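Local coordinates for serine protease (PDB 3WY8), which probably cleaves peptide bonds as a trypsin-like serine protease, with keratin among the proteins it can degrade, at residues G27-A32 with K105-V110; T54-V59 with A96-L101; T6-I11 with N179-Y184. All coordinates share one frame; numbering follows the deposited sequence.

How the contacts relate
The chain, the C-terminal protease domain of a longer protein, has two beta-barrel-like halves as in trypsin. Along the chain contact 2 is nested within contact 1, and contact 1 within contact 3. Contact 2 lies in the interior of the closed six-stranded barrel. Contact 1, its centre about 11 Å away, sets strand 21-29 of that barrel against helix 106-110, and Leu106 meets the Phe58 ring. Contact 3, its centre about 12 Å from that of contact 1 and about 20 Å from that of contact 2, reaches the second sheet; a probable hydrogen bond between His10 ND1 and Asn28 OD1, 2.7 Å, ties it to contact 1. Together they run from one barrel's interior to the second half.

Contact 1 of 3, residues G27-A32 with K105-V110; sequences GNSVTA and KLADVV
Leu106 O takes two backbone N-H groups, from Val110 N at 2.9 Å and from Val109 N at 3.0 Å, and this double grip closes the short turn of helix that lies against Ser29. Ser29 is the one residue of 27-32 to meet the helix closely. Its OG stands anti to the backbone N (chi1 176°), which carries the hydroxyl out between Leu106 and Val110. One methyl from each lies alongside: Leu106 CD2 is 4.1 Å from Ser29 OG, and Val110 CG2 is 4.1 Å from Ser29 CB. Ala107 adds its CB at 4.3 Å from Ser29 OG, giving the small side chain an almost wholly apolar setting on the helix side. No hydrogen bond crosses between the two segments; the buried hydroxyl is instead satisfied by Gly111 O, immediately after the helix, while the backbone of Ser29 is bonded to His10 and Ser113. Strand 27-29 and helix 106-110 run at 89° to each other, their axes 10.1 Å apart. Beyond Ser29 the apolar face of the helix continues through Leu106 onto Val38, Phe58 and Trp72. The arrangement belongs to the trypsin-like fold, in which the chain leaves the first barrel, here through a one-turn helix laid across its strand 21-29, and crosses to the second.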
ATOM      1  N   GLY A  27       4.153   0.624   1.286  1.00 15.72           N
ATOM      2  CA  GLY A  27       3.913  -0.186   0.103  1.00 15.61           C
ATOM      3  C   GLY A  27       4.478  -1.583   0.231  1.00 15.61           C
ATOM      4  O   GLY A  27       5.062  -1.944   1.259  1.00 14.97           O
ATOM      5  N   ASN A  28       4.308  -2.369  -0.828  1.00 15.50           N
ATOM      6  CA  ASN A  28       4.693  -3.772  -0.794  1.00 15.52           C
ATOM      7  C   ASN A  28       5.129  -4.268  -2.160  1.00 15.53           C
ATOM      8  O   ASN A  28       4.471  -3.987  -3.165  1.00 15.41           O
ATOM      9  CB  ASN A  28       3.510  -4.608  -0.294  1.00 15.35           C
ATOM     10  CG  ASN A  28       3.894  -6.029   0.034  1.00 15.92           C
ATOM     11  OD1 ASN A  28       4.888  -6.277   0.719  1.00 16.92           O
ATOM     12  ND2 ASN A  28       3.092  -6.974  -0.431  1.00 16.34           N
ATOM     13  N   SER A  29       6.244  -5.001  -2.192  1.00 15.90           N
ATOM     14  CA  SER A  29       6.682  -5.673  -3.409  1.00 16.46           C
ATOM     15  C   SER A  29       5.721  -6.826  -3.710  1.00 16.60           C
ATOM     16  O   SER A  29       5.556  -7.737  -2.895  1.00 16.49           O
ATOM     17  CB  SER A  29       8.118  -6.185  -3.259  1.00 16.67           C
ATOM     18  OG  SER A  29       8.522  -6.916  -4.411  1.00 16.97           O
ATOM     19  N   VAL A  30       5.069  -6.764  -4.869  1.00 17.03           N
ATOM     20  CA  VAL A  30       4.093  -7.793  -5.254  1.00 17.20           C
ATOM     21  C   VAL A  30       4.564  -8.557  -6.482  1.00 17.65           C
ATOM     22  O   VAL A  30       5.239  -8.000  -7.351  1.00 17.57           O
ATOM     23  CB  VAL A  30       2.663  -7.227  -5.478  1.00 16.87           C
ATOM     24  CG1 VAL A  30       2.067  -6.749  -4.154  1.00 17.07           C
ATOM     25  CG2 VAL A  30       2.646  -6.101  -6.518  1.00 16.98           C
ATOM     26  N   THR A  31       4.213  -9.837  -6.539  1.00 18.19           N
ATOM     27  CA  THR A  31       4.658 -10.693  -7.633  1.00 18.79           C
ATOM     28  C   THR A  31       4.146 -10.134  -8.957  1.00 18.92           C
ATOM     29  O   THR A  31       3.001  -9.711  -9.056  1.00 19.12           O
ATOM     30  CB  THR A  31       4.199 -12.145  -7.436  1.00 18.90           C
ATOM     31  OG1 THR A  31       4.598 -12.593  -6.131  1.00 21.25           O
ATOM     32  CG2 THR A  31       4.819 -13.051  -8.483  1.00 17.89           C
ATOM     33  N   ALA A  32       5.022 -10.117  -9.956  1.00 18.99           N
ATOM     34  CA  ALA A  32       4.724  -9.514 -11.249  1.00 19.28           C
ATOM     35  C   ALA A  32       5.787  -9.943 -12.243  1.00 19.32           C
ATOM     36  O   ALA A  32       6.958 -10.069 -11.879  1.00 19.40           O
ATOM     37  CB  ALA A  32       4.706  -7.995 -11.132  1.00 19.02           C
ATOM     38  N   LYS A 105      16.621  -6.180 -10.361  1.00 24.25           N
ATOM     39  CA  LYS A 105      15.174  -5.975 -10.240  1.00 23.53           C
ATOM     40  C   LYS A 105      14.726  -6.150  -8.785  1.00 22.60           C
ATOM     41  O   LYS A 105      15.234  -7.015  -8.073  1.00 22.12           O
ATOM     42  CB  LYS A 105      14.413  -6.940 -11.162  1.00 23.99           C
ATOM     43  CG  LYS A 105      14.506  -6.571 -12.653  1.00 25.31           C
ATOM     44  CD  LYS A 105      14.134  -7.733 -13.570  1.00 29.23           C
ATOM     45  CE  LYS A 105      15.350  -8.585 -13.923  1.00 31.12           C
ATOM     46  NZ  LYS A 105      15.039  -9.636 -14.939  1.00 33.06           N
ATOM     47  N   LEU A 106      13.775  -5.324  -8.352  1.00 21.64           N
ATOM     48  CA  LEU A 106      13.359  -5.280  -6.945  1.00 21.21           C
ATOM     49  C   LEU A 106      13.045  -6.649  -6.334  1.00 21.15           C
ATOM     50  O   LEU A 106      13.545  -6.981  -5.253  1.00 21.21           O
ATOM     51  CB  LEU A 106      12.177  -4.319  -6.761  1.00 20.90           C
ATOM     52  CG  LEU A 106      11.577  -4.186  -5.355  1.00 20.22           C
ATOM     53  CD1 LEU A 106      12.559  -3.559  -4.371  1.00 19.15           C
ATOM     54  CD2 LEU A 106      10.311  -3.374  -5.412  1.00 20.19           C
ATOM     55  N   ALA A 107      12.221  -7.434  -7.026  1.00 21.14           N
ATOM     56  CA  ALA A 107      11.777  -8.730  -6.514  1.00 21.12           C
ATOM     57  C   ALA A 107      12.911  -9.747  -6.408  1.00 21.49           C
ATOM     58  O   ALA A 107      12.843 -10.674  -5.599  1.00 21.34           O
ATOM     59  CB  ALA A 107      10.634  -9.278  -7.364  1.00 20.95           C
ATOM     60  N   ASP A 108      13.956  -9.566  -7.215  1.00 21.65           N
ATOM     61  CA  ASP A 108      15.140 -10.416  -7.131  1.00 22.08           C
ATOM     62  C   ASP A 108      15.951 -10.131  -5.869  1.00 21.88           C
ATOM     63  O   ASP A 108      16.662 -11.010  -5.373  1.00 22.40           O
ATOM     64  CB  ASP A 108      16.016 -10.265  -8.376  1.00 22.36           C
ATOM     65  CG  ASP A 108      15.475 -11.036  -9.577  1.00 23.79           C
ATOM     66  OD1 ASP A 108      14.798 -12.073  -9.386  1.00 25.20           O
ATOM     67  OD2 ASP A 108      15.739 -10.608 -10.719  1.00 25.52           O
ATOM     68  N   VAL A 109      15.823  -8.910  -5.351  1.00 21.12           N
ATOM     69  CA  VAL A 109      16.537  -8.487  -4.145  1.00 20.63           C
ATOM     70  C   VAL A 109      15.723  -8.750  -2.874  1.00 20.28           C
ATOM     71  O   VAL A 109      16.260  -9.267  -1.891  1.00 20.43           O
ATOM     72  CB  VAL A 109      16.964  -6.996  -4.224  1.00 20.48           C
ATOM     73  CG1 VAL A 109      17.780  -6.579  -2.987  1.00 20.49           C
ATOM     74  CG2 VAL A 109      17.760  -6.737  -5.493  1.00 20.70           C
ATOM     75  N   VAL A 110      14.434  -8.409  -2.896  1.00 19.63           N
ATOM     76  CA  VAL A 110      13.616  -8.464  -1.671  1.00 19.55           C
ATOM     77  C   VAL A 110      12.448  -9.458  -1.696  1.00 19.46           C
ATOM     78  O   VAL A 110      11.706  -9.575  -0.718  1.00 19.55           O
ATOM     79  CB  VAL A 110      13.094  -7.056  -1.258  1.00 19.68           C
ATOM     80  CG1 VAL A 110      14.245  -6.079  -1.106  1.00 19.85           C
ATOM     81  CG2 VAL A 110      12.067  -6.530  -2.262  1.00 18.97           C
TER

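Contact 2 of 3, residues T54-V59 with A96-L101; sequences TNFIFV and AVMNTL
Phe56 meets Ala96 and Met98 through one side of its ring, and the side chain can be followed outward from the backbone of strand 55-59. At CB the bond turns toward strand 96-98, and CG stands anti to the backbone N, so that the ring is extended straight into the interior. The first ring atom to touch is CD2, 4.1 Å from Ala96 CB. CE2 comes next and carries most of the contact, lying 3.6 Å from Ala96 CB. CZ, at the tip, still reaches Ala96 CB at 3.8 Å. The alanine methyl thus meets the CD2-CE2-CZ side of the ring obliquely. Met98 arrives from the side, its chain crossing that of Phe56 at about a right angle. Its first torsion sets CG anti to the carbonyl carbon, and the bend at chi2 (-60°) carries the sulfur beside the aromatic ring: SD is 5.4 Å from the centroid of the Phe56 ring and 77° off its normal, a Met-aromatic contact made at the ring edge. SD also approaches Phe58 CB at 4.2 Å, and the thioether thereby touches both phenylalanines. All four touching residues are buried and the contact is entirely apolar. Ile14 packs on both phenylalanines, Leu45 on Phe56, and Val38 on Phe58 and Met98. The strand axes pass at 9.0 Å and 72°; strand 72-78 lies between the two strands in the sheet, so these side chains meet across the interior, as expected of the hydrophobic core of the six-stranded antiparallel barrel in the trypsin-like fold.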
ATOM      1  N   THR A  54       5.544  13.165  -8.985  1.00 20.43           N
ATOM      2  CA  THR A  54       6.709  13.538  -9.791  1.00 20.91           C
ATOM      3  C   THR A  54       7.988  12.836  -9.330  1.00 21.01           C
ATOM      4  O   THR A  54       8.964  12.753 -10.077  1.00 21.46           O
ATOM      5  CB  THR A  54       6.918  15.064  -9.828  1.00 20.85           C
ATOM      6  OG1 THR A  54       6.921  15.581  -8.491  1.00 21.17           O
ATOM      7  CG2 THR A  54       5.798  15.735 -10.631  1.00 21.22           C
ATOM      8  N   ASN A  55       7.974  12.338  -8.094  1.00 20.92           N
ATOM      9  CA  ASN A  55       9.044  11.491  -7.570  1.00 20.81           C
ATOM     10  C   ASN A  55       8.443  10.514  -6.574  1.00 20.36           C
ATOM     11  O   ASN A  55       7.548  10.881  -5.820  1.00 20.10           O
ATOM     12  CB  ASN A  55      10.148  12.325  -6.908  1.00 21.03           C
ATOM     13  CG  ASN A  55      11.475  11.579  -6.819  1.00 22.73           C
ATOM     14  OD1 ASN A  55      12.066  11.466  -5.743  1.00 24.93           O
ATOM     15  ND2 ASN A  55      11.945  11.058  -7.952  1.00 23.51           N
ATOM     16  N   PHE A  56       8.924   9.274  -6.596  1.00 19.91           N
ATOM     17  CA  PHE A  56       8.340   8.184  -5.806  1.00 19.66           C
ATOM     18  C   PHE A  56       9.451   7.199  -5.470  1.00 19.37           C
ATOM     19  O   PHE A  56      10.001   6.542  -6.362  1.00 19.58           O
ATOM     20  CB  PHE A  56       7.218   7.509  -6.617  1.00 19.51           C
ATOM     21  CG  PHE A  56       6.501   6.380  -5.903  1.00 19.52           C
ATOM     22  CD1 PHE A  56       5.233   6.582  -5.361  1.00 18.78           C
ATOM     23  CD2 PHE A  56       7.067   5.108  -5.820  1.00 19.68           C
ATOM     24  CE1 PHE A  56       4.543   5.543  -4.730  1.00 19.10           C
ATOM     25  CE2 PHE A  56       6.393   4.060  -5.185  1.00 19.67           C
ATOM     26  CZ  PHE A  56       5.124   4.281  -4.640  1.00 19.52           C
ATOM     27  N   ILE A  57       9.791   7.124  -4.184  1.00 18.87           N
ATOM     28  CA  ILE A  57      10.902   6.303  -3.707  1.00 18.72           C
ATOM     29  C   ILE A  57      10.389   5.224  -2.762  1.00 18.25           C
ATOM     30  O   ILE A  57       9.671   5.516  -1.812  1.00 18.27           O
ATOM     31  CB  ILE A  57      11.980   7.160  -2.978  1.00 18.56           C
ATOM     32  CG1 ILE A  57      12.418   8.358  -3.834  1.00 19.38           C
ATOM     33  CG2 ILE A  57      13.174   6.292  -2.524  1.00 19.32           C
ATOM     34  CD1 ILE A  57      13.028   7.999  -5.201  1.00 19.80           C
ATOM     35  N   PHE A  58      10.757   3.978  -3.041  1.00 17.72           N
ATOM     36  CA  PHE A  58      10.373   2.839  -2.214  1.00 17.79           C
ATOM     37  C   PHE A  58      11.596   2.332  -1.466  1.00 17.76           C
ATOM     38  O   PHE A  58      12.636   2.056  -2.074  1.00 18.11           O
ATOM     39  CB  PHE A  58       9.762   1.744  -3.100  1.00 17.52           C
ATOM     40  CG  PHE A  58       9.269   0.530  -2.349  1.00 17.15           C
ATOM     41  CD1 PHE A  58       8.187   0.616  -1.470  1.00 17.31           C
ATOM     42  CD2 PHE A  58       9.863  -0.710  -2.562  1.00 17.68           C
ATOM     43  CE1 PHE A  58       7.719  -0.517  -0.795  1.00 17.54           C
ATOM     44  CE2 PHE A  58       9.403  -1.848  -1.895  1.00 17.89           C
ATOM     45  CZ  PHE A  58       8.329  -1.750  -1.007  1.00 18.04           C
ATOM     46  N   VAL A  59      11.482   2.243  -0.141  1.00 17.78           N
ATOM     47  CA  VAL A  59      12.586   1.758   0.683  1.00 17.62           C
ATOM     48  C   VAL A  59      12.181   0.471   1.412  1.00 17.42           C
ATOM     49  O   VAL A  59      11.580   0.527   2.483  1.00 17.35           O
ATOM     50  CB  VAL A  59      13.078   2.825   1.698  1.00 17.62           C
ATOM     51  CG1 VAL A  59      14.385   2.384   2.321  1.00 17.69           C
ATOM     52  CG2 VAL A  59      13.252   4.191   1.027  1.00 17.79           C
ATOM     53  N   ALA A  96       3.096   0.877  -8.519  1.00 17.92           N
ATOM     54  CA  ALA A  96       4.257   1.554  -9.051  1.00 18.14           C
ATOM     55  C   ALA A  96       5.186   0.508  -9.648  1.00 18.61           C
ATOM     56  O   ALA A  96       5.310  -0.597  -9.116  1.00 18.69           O
ATOM     57  CB  ALA A  96       4.942   2.329  -7.949  1.00 18.31           C
ATOM     58  N   VAL A  97       5.830   0.851 -10.763  1.00 18.87           N
ATOM     59  CA  VAL A  97       6.832  -0.021 -11.371  1.00 19.35           C
ATOM     60  C   VAL A  97       8.197   0.638 -11.220  1.00 19.55           C
ATOM     61  O   VAL A  97       8.398   1.774 -11.647  1.00 19.54           O
ATOM     62  CB  VAL A  97       6.518  -0.329 -12.850  1.00 19.38           C
ATOM     63  CG1 VAL A  97       7.606  -1.212 -13.461  1.00 20.04           C
ATOM     64  CG2 VAL A  97       5.172  -1.018 -12.956  1.00 19.51           C
ATOM     65  N   MET A  98       9.118  -0.082 -10.587  1.00 20.35           N
ATOM     66  CA  MET A  98      10.387   0.497 -10.155  1.00 21.41           C
ATOM     67  C   MET A  98      11.481   0.309 -11.192  1.00 21.76           C
ATOM     68  O   MET A  98      11.523  -0.712 -11.883  1.00 22.13           O
ATOM     69  CB  MET A  98      10.827  -0.123  -8.820  1.00 21.58           C
ATOM     70  CG  MET A  98       9.769  -0.100  -7.713  1.00 22.79           C
ATOM     71  SD  MET A  98       9.197   1.562  -7.264  1.00 27.30           S
ATOM     72  CE  MET A  98       7.786   1.778  -8.277  1.00 29.36           C
ATOM     73  N   ASN A  99      12.355   1.307 -11.305  1.00 22.17           N
ATOM     74  CA  ASN A  99      13.605   1.165 -12.046  1.00 22.72           C
ATOM     75  C   ASN A  99      14.463   0.077 -11.416  1.00 22.87           C
ATOM     76  O   ASN A  99      14.302  -0.247 -10.238  1.00 22.61           O
ATOM     77  CB  ASN A  99      14.398   2.477 -12.006  1.00 22.90           C
ATOM     78  CG  ASN A  99      13.819   3.546 -12.906  1.00 23.86           C
ATOM     79  OD1 ASN A  99      13.670   3.350 -14.112  1.00 26.29           O
ATOM     80  ND2 ASN A  99      13.515   4.700 -12.327  1.00 24.78           N
ATOM     81  N   THR A 100      15.380  -0.487 -12.199  1.00 23.33           N
ATOM     82  CA  THR A 100      16.408  -1.349 -11.639  1.00 23.83           C
ATOM     83  C   THR A 100      17.346  -0.519 -10.762  1.00 24.40           C
ATOM     84  O   THR A 100      17.531   0.679 -10.995  1.00 24.65           O
ATOM     85  CB  THR A 100      17.223  -2.080 -12.731  1.00 24.01           C
ATOM     86  OG1 THR A 100      17.670  -1.136 -13.712  1.00 24.36           O
ATOM     87  CG2 THR A 100      16.372  -3.151 -13.403  1.00 23.53           C
ATOM     88  N   LEU A 101      17.906  -1.156  -9.740  1.00 24.74           N
ATOM     89  CA  LEU A 101      18.906  -0.524  -8.887  1.00 25.38           C
ATOM     90  C   LEU A 101      20.167  -1.376  -8.912  1.00 25.89           C
ATOM     91  O   LEU A 101      20.130  -2.557  -8.561  1.00 25.82           O
ATOM     92  CB  LEU A 101      18.386  -0.365  -7.453  1.00 25.27           C
ATOM     93  CG  LEU A 101      19.279   0.379  -6.451  1.00 25.39           C
ATOM     94  CD1 LEU A 101      19.344   1.874  -6.765  1.00 25.75           C
ATOM     95  CD2 LEU A 101      18.780   0.151  -5.030  1.00 25.21           C
TER

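Contact 3 of 3, residues T6-I11 with N179-Y184; sequences TPVKHI and NSSSGY
Both methyls of Val8 face the Ser181 hydroxyl from one side: Ser181 OG is 3.8 Å from Val8 CG2 and 4.0 Å from Val8 CG1. The hydroxyl of Ser181 lies between its backbone N and carbonyl carbon (chi1 61°), and a water links it, at 3.1 Å from OG, to His10 NE2. His10 has the same kind of first torsion (chi1 53°), which folds its imidazole back over Val8, whose CG1 lies 3.4 Å above one ring face, toward the rim. The ring edge faces Ser181 O in plane, with His10 CE1 3.1 Å from that oxygen. Asn28 OD1 bonds the other nitrogen, ND1, and so fixes the ring's rotation. Replacing Val8 with an alanine would probably uncover the His10 ring face and leave a gap beside Ser181. Each segment contains a type I turn, Val8 to Ile11 and Ser180 to Gly183; in the second, the hydroxyls of Ser180 and Ser182 are hydrogen-bonded at 2.8 Å. Ile11 CD1 approaches Ser181 CB more loosely, and both side chains touch Phe128 of strand 124-129. The turns thus join the start of strand 11-18 in the first barrel to the loop between strands 174-177 and 185-188 of the second sheet.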
ATOM      1  N   THR A   6       9.393  -6.411  13.299  1.00 19.20           N
ATOM      2  CA  THR A   6      10.725  -6.319  12.700  1.00 19.66           C
ATOM      3  C   THR A   6      10.541  -6.107  11.204  1.00 19.45           C
ATOM      4  O   THR A   6       9.520  -6.534  10.647  1.00 19.24           O
ATOM      5  CB  THR A   6      11.602  -7.570  12.932  1.00 20.07           C
ATOM      6  OG1 THR A   6      10.902  -8.740  12.496  1.00 21.36           O
ATOM      7  CG2 THR A   6      11.966  -7.696  14.388  1.00 20.63           C
ATOM      8  N   PRO A   7      11.513  -5.441  10.552  1.00 19.55           N
ATOM      9  CA  PRO A   7      11.385  -5.157   9.126  1.00 19.49           C
ATOM     10  C   PRO A   7      11.105  -6.416   8.311  1.00 19.26           C
ATOM     11  O   PRO A   7      11.641  -7.491   8.605  1.00 19.44           O
ATOM     12  CB  PRO A   7      12.754  -4.581   8.762  1.00 19.72           C
ATOM     13  CG  PRO A   7      13.246  -3.978  10.034  1.00 19.88           C
ATOM     14  CD  PRO A   7      12.777  -4.910  11.100  1.00 19.52           C
ATOM     15  N   VAL A   8      10.249  -6.271   7.310  1.00 18.93           N
ATOM     16  CA  VAL A   8       9.907  -7.363   6.412  1.00 18.74           C
ATOM     17  C   VAL A   8      10.465  -6.975   5.054  1.00 18.79           C
ATOM     18  O   VAL A   8      10.217  -5.869   4.564  1.00 18.68           O
ATOM     19  CB  VAL A   8       8.375  -7.585   6.355  1.00 18.44           C
ATOM     20  CG1 VAL A   8       7.990  -8.590   5.259  1.00 18.59           C
ATOM     21  CG2 VAL A   8       7.849  -8.047   7.720  1.00 18.43           C
ATOM     22  N   LYS A   9      11.234  -7.887   4.463  1.00 18.99           N
ATOM     23  CA  LYS A   9      12.016  -7.612   3.265  1.00 19.39           C
ATOM     24  C   LYS A   9      11.210  -6.938   2.155  1.00 19.01           C
ATOM     25  O   LYS A   9      11.669  -5.965   1.555  1.00 19.18           O
ATOM     26  CB  LYS A   9      12.630  -8.917   2.744  1.00 19.82           C
ATOM     27  CG  LYS A   9      14.025  -8.747   2.180  1.00 22.27           C
ATOM     28  CD  LYS A   9      14.636 -10.086   1.749  1.00 25.13           C
ATOM     29  CE  LYS A   9      14.943 -10.989   2.942  1.00 28.02           C
ATOM     30  NZ  LYS A   9      15.591 -12.272   2.525  1.00 30.18           N
ATOM     31  N   HIS A  10      10.005  -7.447   1.908  1.00 18.51           N
ATOM     32  CA  HIS A  10       9.196  -6.994   0.778  1.00 17.86           C
ATOM     33  C   HIS A  10       8.295  -5.783   1.075  1.00 17.59           C
ATOM     34  O   HIS A  10       7.758  -5.171   0.151  1.00 17.60           O
ATOM     35  CB  HIS A  10       8.378  -8.157   0.183  1.00 17.85           C
ATOM     36  CG  HIS A  10       7.540  -8.895   1.184  1.00 18.02           C
ATOM     37  ND1 HIS A  10       6.309  -8.441   1.605  1.00 18.17           N
ATOM     38  CD2 HIS A  10       7.752 -10.064   1.835  1.00 18.44           C
ATOM     39  CE1 HIS A  10       5.799  -9.297   2.475  1.00 18.57           C
ATOM     40  NE2 HIS A  10       6.653 -10.294   2.627  1.00 18.33           N
ATOM     41  N   ILE A  11       8.145  -5.446   2.356  1.00 17.13           N
ATOM     42  CA  ILE A  11       7.328  -4.297   2.770  1.00 16.51           C
ATOM     43  C   ILE A  11       8.228  -3.080   2.962  1.00 16.53           C
ATOM     44  O   ILE A  11       9.296  -3.179   3.572  1.00 16.37           O
ATOM     45  CB  ILE A  11       6.554  -4.567   4.089  1.00 16.44           C
ATOM     46  CG1 ILE A  11       5.733  -5.855   3.988  1.00 16.08           C
ATOM     47  CG2 ILE A  11       5.660  -3.366   4.453  1.00 16.37           C
ATOM     48  CD1 ILE A  11       4.985  -6.220   5.266  1.00 15.00           C
ATOM     49  N   ASN A 179      -2.856 -14.184   8.990  1.00 20.84           N
ATOM     50  CA  ASN A 179      -2.162 -13.624  10.155  1.00 21.90           C
ATOM     51  C   ASN A 179      -0.658 -13.416   9.985  1.00 21.64           C
ATOM     52  O   ASN A 179       0.068 -13.272  10.975  1.00 21.66           O
ATOM     53  CB  ASN A 179      -2.430 -14.495  11.393  1.00 22.46           C
ATOM     54  CG  ASN A 179      -1.885 -15.915  11.256  1.00 25.04           C
ATOM     55  OD1 ASN A 179      -1.240 -16.268  10.259  1.00 27.94           O
ATOM     56  ND2 ASN A 179      -2.142 -16.739  12.270  1.00 28.72           N
ATOM     57  N   SER A 180      -0.192 -13.395   8.738  1.00 21.39           N
ATOM     58  CA  SER A 180       1.242 -13.334   8.458  1.00 21.44           C
ATOM     59  C   SER A 180       1.584 -12.426   7.279  1.00 20.95           C
ATOM     60  O   SER A 180       0.808 -12.303   6.334  1.00 20.73           O
ATOM     61  CB  SER A 180       1.791 -14.742   8.195  1.00 21.60           C
ATOM     62  OG  SER A 180       3.149 -14.688   7.794  1.00 23.04           O
ATOM     63  N   SER A 181       2.765 -11.818   7.345  1.00 20.64           N
ATOM     64  CA  SER A 181       3.309 -11.007   6.252  1.00 20.23           C
ATOM     65  C   SER A 181       3.711 -11.855   5.050  1.00 20.11           C
ATOM     66  O   SER A 181       3.990 -11.320   3.978  1.00 19.63           O
ATOM     67  CB  SER A 181       4.522 -10.210   6.737  1.00 20.47           C
ATOM     68  OG  SER A 181       5.560 -11.073   7.177  1.00 20.89           O
ATOM     69  N   SER A 182       3.750 -13.173   5.239  1.00 20.08           N
ATOM     70  CA  SER A 182       4.124 -14.104   4.175  1.00 20.51           C
ATOM     71  C   SER A 182       2.938 -14.497   3.285  1.00 20.30           C
ATOM     72  O   SER A 182       3.110 -15.230   2.311  1.00 20.89           O
ATOM     73  CB  SER A 182       4.775 -15.356   4.769  1.00 20.76           C
ATOM     74  OG  SER A 182       3.828 -16.100   5.516  1.00 21.99           O
ATOM     75  N   GLY A 183       1.749 -13.990   3.603  1.00 20.07           N
ATOM     76  CA  GLY A 183       0.526 -14.380   2.900  1.00 19.31           C
ATOM     77  C   GLY A 183       0.260 -13.621   1.611  1.00 18.81           C
ATOM     78  O   GLY A 183       1.131 -12.923   1.086  1.00 19.00           O
ATOM     79  N   TYR A 184      -0.956 -13.774   1.095  1.00 18.15           N
ATOM     80  CA  TYR A 184      -1.385 -13.076  -0.110  1.00 17.51           C
ATOM     81  C   TYR A 184      -1.914 -11.692   0.227  1.00 16.89           C
ATOM     82  O   TYR A 184      -2.692 -11.535   1.171  1.00 17.13           O
ATOM     83  CB  TYR A 184      -2.487 -13.858  -0.815  1.00 17.79           C
ATOM     84  CG  TYR A 184      -2.013 -15.133  -1.463  1.00 18.95           C
ATOM     85  CD1 TYR A 184      -1.498 -15.124  -2.758  1.00 19.66           C
ATOM     86  CD2 TYR A 184      -2.078 -16.343  -0.782  1.00 20.73           C
ATOM     87  CE1 TYR A 184      -1.058 -16.295  -3.363  1.00 20.84           C
ATOM     88  CE2 TYR A 184      -1.641 -17.523  -1.378  1.00 21.04           C
ATOM     89  CZ  TYR A 184      -1.133 -17.486  -2.665  1.00 21.34           C
ATOM     90  OH  TYR A 184      -0.704 -18.650  -3.259  1.00 22.49           O
TER
HETATM   91  O   HOH W   1       7.091 -12.292   4.779  1.00 22.93           O